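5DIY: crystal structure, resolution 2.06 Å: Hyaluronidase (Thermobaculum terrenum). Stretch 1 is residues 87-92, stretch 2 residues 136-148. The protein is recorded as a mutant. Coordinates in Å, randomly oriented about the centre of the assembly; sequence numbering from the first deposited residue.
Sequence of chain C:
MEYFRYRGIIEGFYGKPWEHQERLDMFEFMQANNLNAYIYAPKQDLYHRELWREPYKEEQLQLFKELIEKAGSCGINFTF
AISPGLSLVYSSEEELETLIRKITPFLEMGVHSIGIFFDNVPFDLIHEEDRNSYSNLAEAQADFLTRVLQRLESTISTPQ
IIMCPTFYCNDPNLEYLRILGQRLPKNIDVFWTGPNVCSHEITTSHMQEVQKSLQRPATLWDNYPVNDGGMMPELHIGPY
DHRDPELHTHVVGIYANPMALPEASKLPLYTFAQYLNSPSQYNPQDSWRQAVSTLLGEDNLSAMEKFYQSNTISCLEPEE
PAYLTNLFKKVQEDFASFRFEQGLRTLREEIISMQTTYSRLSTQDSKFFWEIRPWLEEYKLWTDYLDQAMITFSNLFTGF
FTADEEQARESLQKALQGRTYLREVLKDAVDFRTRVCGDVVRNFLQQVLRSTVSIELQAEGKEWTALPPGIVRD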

# COMPACT_ATOMS: atom_id res chain seq x y z
N SER C 87 7.71 25.48 0.92
CA SER C 87 7.99 26.92 0.77
C SER C 87 7.74 27.79 2.02
O SER C 87 7.91 29.00 1.94
CB SER C 87 7.17 27.46 -0.40
OG SER C 87 5.78 27.28 -0.18
N LEU C 88 7.37 27.20 3.16
CA LEU C 88 7.06 27.99 4.36
C LEU C 88 8.30 28.71 4.89
O LEU C 88 9.36 28.11 5.03
CB LEU C 88 6.48 27.11 5.47
CG LEU C 88 6.27 27.71 6.87
CD1 LEU C 88 5.30 28.88 6.81
CD2 LEU C 88 5.75 26.65 7.83
N VAL C 89 8.14 30.00 5.19
CA VAL C 89 9.10 30.75 5.99
C VAL C 89 8.61 30.63 7.44
O VAL C 89 7.67 31.32 7.84
CB VAL C 89 9.20 32.23 5.55
CG1 VAL C 89 10.40 32.90 6.23
CG2 VAL C 89 9.33 32.33 4.04
N TYR C 90 9.24 29.74 8.20
CA TYR C 90 8.82 29.42 9.57
C TYR C 90 8.74 30.64 10.50
O TYR C 90 7.80 30.77 11.27
CB TYR C 90 9.73 28.36 10.19
CG TYR C 90 9.59 26.98 9.56
CD1 TYR C 90 8.55 26.13 9.94
CD2 TYR C 90 10.49 26.53 8.60
CE1 TYR C 90 8.41 24.88 9.38
CE2 TYR C 90 10.36 25.28 8.03
CZ TYR C 90 9.32 24.45 8.42
OH TYR C 90 9.18 23.21 7.85
N SER C 91 9.73 31.53 10.40
CA SER C 91 9.82 32.72 11.27
C SER C 91 8.91 33.89 10.86
O SER C 91 8.77 34.83 11.64
CB SER C 91 11.28 33.22 11.34
OG SER C 91 11.76 33.57 10.05
N SER C 92 8.31 33.82 9.67
CA SER C 92 7.51 34.92 9.14
C SER C 92 6.13 34.98 9.78
O SER C 92 5.34 34.04 9.64
CB SER C 92 7.34 34.81 7.63
OG SER C 92 6.37 35.72 7.15
N ASN C 136 18.07 24.81 13.74
CA ASN C 136 17.72 23.65 12.90
C ASN C 136 16.22 23.52 12.62
O ASN C 136 15.40 24.28 13.16
CB ASN C 136 18.30 22.36 13.53
CG ASN C 136 18.01 22.24 15.01
OD1 ASN C 136 18.91 22.28 15.84
ND2 ASN C 136 16.75 22.09 15.36
N LEU C 137 15.87 22.56 11.76
CA LEU C 137 14.50 22.32 11.29
C LEU C 137 13.52 22.09 12.43
O LEU C 137 12.45 22.68 12.48
CB LEU C 137 14.46 21.09 10.35
CG LEU C 137 13.62 21.09 9.07
CD1 LEU C 137 13.14 19.67 8.78
CD2 LEU C 137 12.44 22.05 9.07
N ALA C 138 13.91 21.21 13.35
CA ALA C 138 13.08 20.85 14.51
C ALA C 138 12.67 22.06 15.36
O ALA C 138 11.54 22.12 15.83
CB ALA C 138 13.78 19.81 15.38
N GLU C 139 13.58 23.02 15.50
CA GLU C 139 13.32 24.23 16.30
C GLU C 139 12.35 25.15 15.58
O GLU C 139 11.44 25.71 16.20
CB GLU C 139 14.63 25.00 16.60
CG GLU C 139 15.33 24.56 17.88
CD GLU C 139 16.66 25.27 18.12
OE1 GLU C 139 17.48 24.73 18.90
OE2 GLU C 139 16.90 26.35 17.53
N ALA C 140 12.56 25.32 14.28
CA ALA C 140 11.70 26.17 13.45
C ALA C 140 10.27 25.63 13.48
O ALA C 140 9.33 26.36 13.78
CB ALA C 140 12.22 26.23 12.03
N GLN C 141 10.14 24.34 13.18
CA GLN C 141 8.84 23.65 13.17
C GLN C 141 8.13 23.70 14.52
O GLN C 141 6.93 23.99 14.58
CB GLN C 141 9.03 22.18 12.75
CG GLN C 141 9.36 22.03 11.28
CD GLN C 141 9.68 20.60 10.87
OE1 GLN C 141 9.84 19.72 11.71
NE2 GLN C 141 9.75 20.37 9.57
N ALA C 142 8.87 23.41 15.60
CA ALA C 142 8.30 23.44 16.95
C ALA C 142 7.75 24.83 17.29
O ALA C 142 6.64 24.94 17.82
CB ALA C 142 9.33 23.00 17.98
N ASP C 143 8.52 25.87 16.97
CA ASP C 143 8.11 27.25 17.21
C ASP C 143 6.92 27.66 16.35
O ASP C 143 6.00 28.34 16.83
CB ASP C 143 9.28 28.22 16.97
CG ASP C 143 8.87 29.68 17.12
OD1 ASP C 143 8.21 30.01 18.13
OD2 ASP C 143 9.17 30.48 16.21
N PHE C 144 6.93 27.26 15.08
CA PHE C 144 5.80 27.52 14.20
C PHE C 144 4.52 26.85 14.72
O PHE C 144 3.48 27.50 14.83
CB PHE C 144 6.09 27.03 12.78
CG PHE C 144 5.01 27.36 11.80
CD1 PHE C 144 4.88 28.64 11.31
CD2 PHE C 144 4.11 26.38 11.37
CE1 PHE C 144 3.88 28.96 10.40
CE2 PHE C 144 3.11 26.69 10.46
CZ PHE C 144 3.00 27.98 9.98
N LEU C 145 4.61 25.57 15.05
CA LEU C 145 3.44 24.81 15.50
C LEU C 145 2.91 25.31 16.84
O LEU C 145 1.69 25.37 17.04
CB LEU C 145 3.74 23.31 15.55
CG LEU C 145 3.95 22.66 14.18
CD1 LEU C 145 4.60 21.30 14.33
CD2 LEU C 145 2.65 22.57 13.40
N THR C 146 3.82 25.67 17.75
CA THR C 146 3.46 26.31 19.02
C THR C 146 2.64 27.57 18.78
O THR C 146 1.57 27.74 19.38
CB THR C 146 4.71 26.67 19.86
OG1 THR C 146 5.46 25.48 20.12
CG2 THR C 146 4.31 27.34 21.20
N ARG C 147 3.13 28.44 17.89
CA ARG C 147 2.44 29.70 17.56
C ARG C 147 1.10 29.48 16.86
O ARG C 147 0.15 30.24 17.11
CB ARG C 147 3.34 30.63 16.73
CG ARG C 147 4.34 31.40 17.59
CD ARG C 147 5.10 32.45 16.80
NE ARG C 147 6.09 31.84 15.90
CZ ARG C 147 6.07 31.86 14.57
NH1 ARG C 147 5.13 32.49 13.88
NH2 ARG C 147 7.05 31.24 13.90
N VAL C 148 0.99 28.46 16.01
CA VAL C 148 -0.29 28.15 15.37
C VAL C 148 -1.30 27.68 16.44
O VAL C 148 -2.45 28.11 16.42
CB VAL C 148 -0.17 27.12 14.21
CG1 VAL C 148 -1.54 26.73 13.67
CG2 VAL C 148 0.69 27.68 13.08
O HOH W 1 5.17 31.84 11.23

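Stretch 1 has no regular helix or strand; it has a type I beta turn from Val 89 to Ser 92, with a hydrogen bond from Ser 92 N to Val 89 O at 3.2 Å, and lies against the helix that starts at Leu 137 and runs on past Val 148. The backbones come nearest at Tyr 90 and Ala 140, whose CA atoms lie 5.8 Å apart.

Apolar packing centres on Tyr 90, which has the largest area covered by the other stretch. Its CG lies 3.7 Å from Ala 140 CB, its CE2 4.0 Å from Leu 137 CD2, and its CD1 3.9 Å from Phe 144 CB, the last at the ring edge. Leu 88 makes a CH-pi contact: its CD2 sits 3.7 Å from the centroid of the Phe 144 ring, 9° off the normal, over one face.

Arg 147 NH2 donates to Tyr 90 O at 2.8 Å and 152°, satisfying a carbonyl in the turn. The same NH2 forms a salt bridge with Asp 143 OD2 at 3.2 Å, one helical turn earlier, which helps hold the guanidinium in place. Water 1 extends the link, donating to Tyr 90 O (2.8 Å) and Ser 92 O (2.7 Å) while accepting from Arg 147 NH1 (2.7 Å). Gln 141 NE2 to Tyr 90 OH, at 3.4 Å and 166°, is a weak hydrogen bond: well aligned but long.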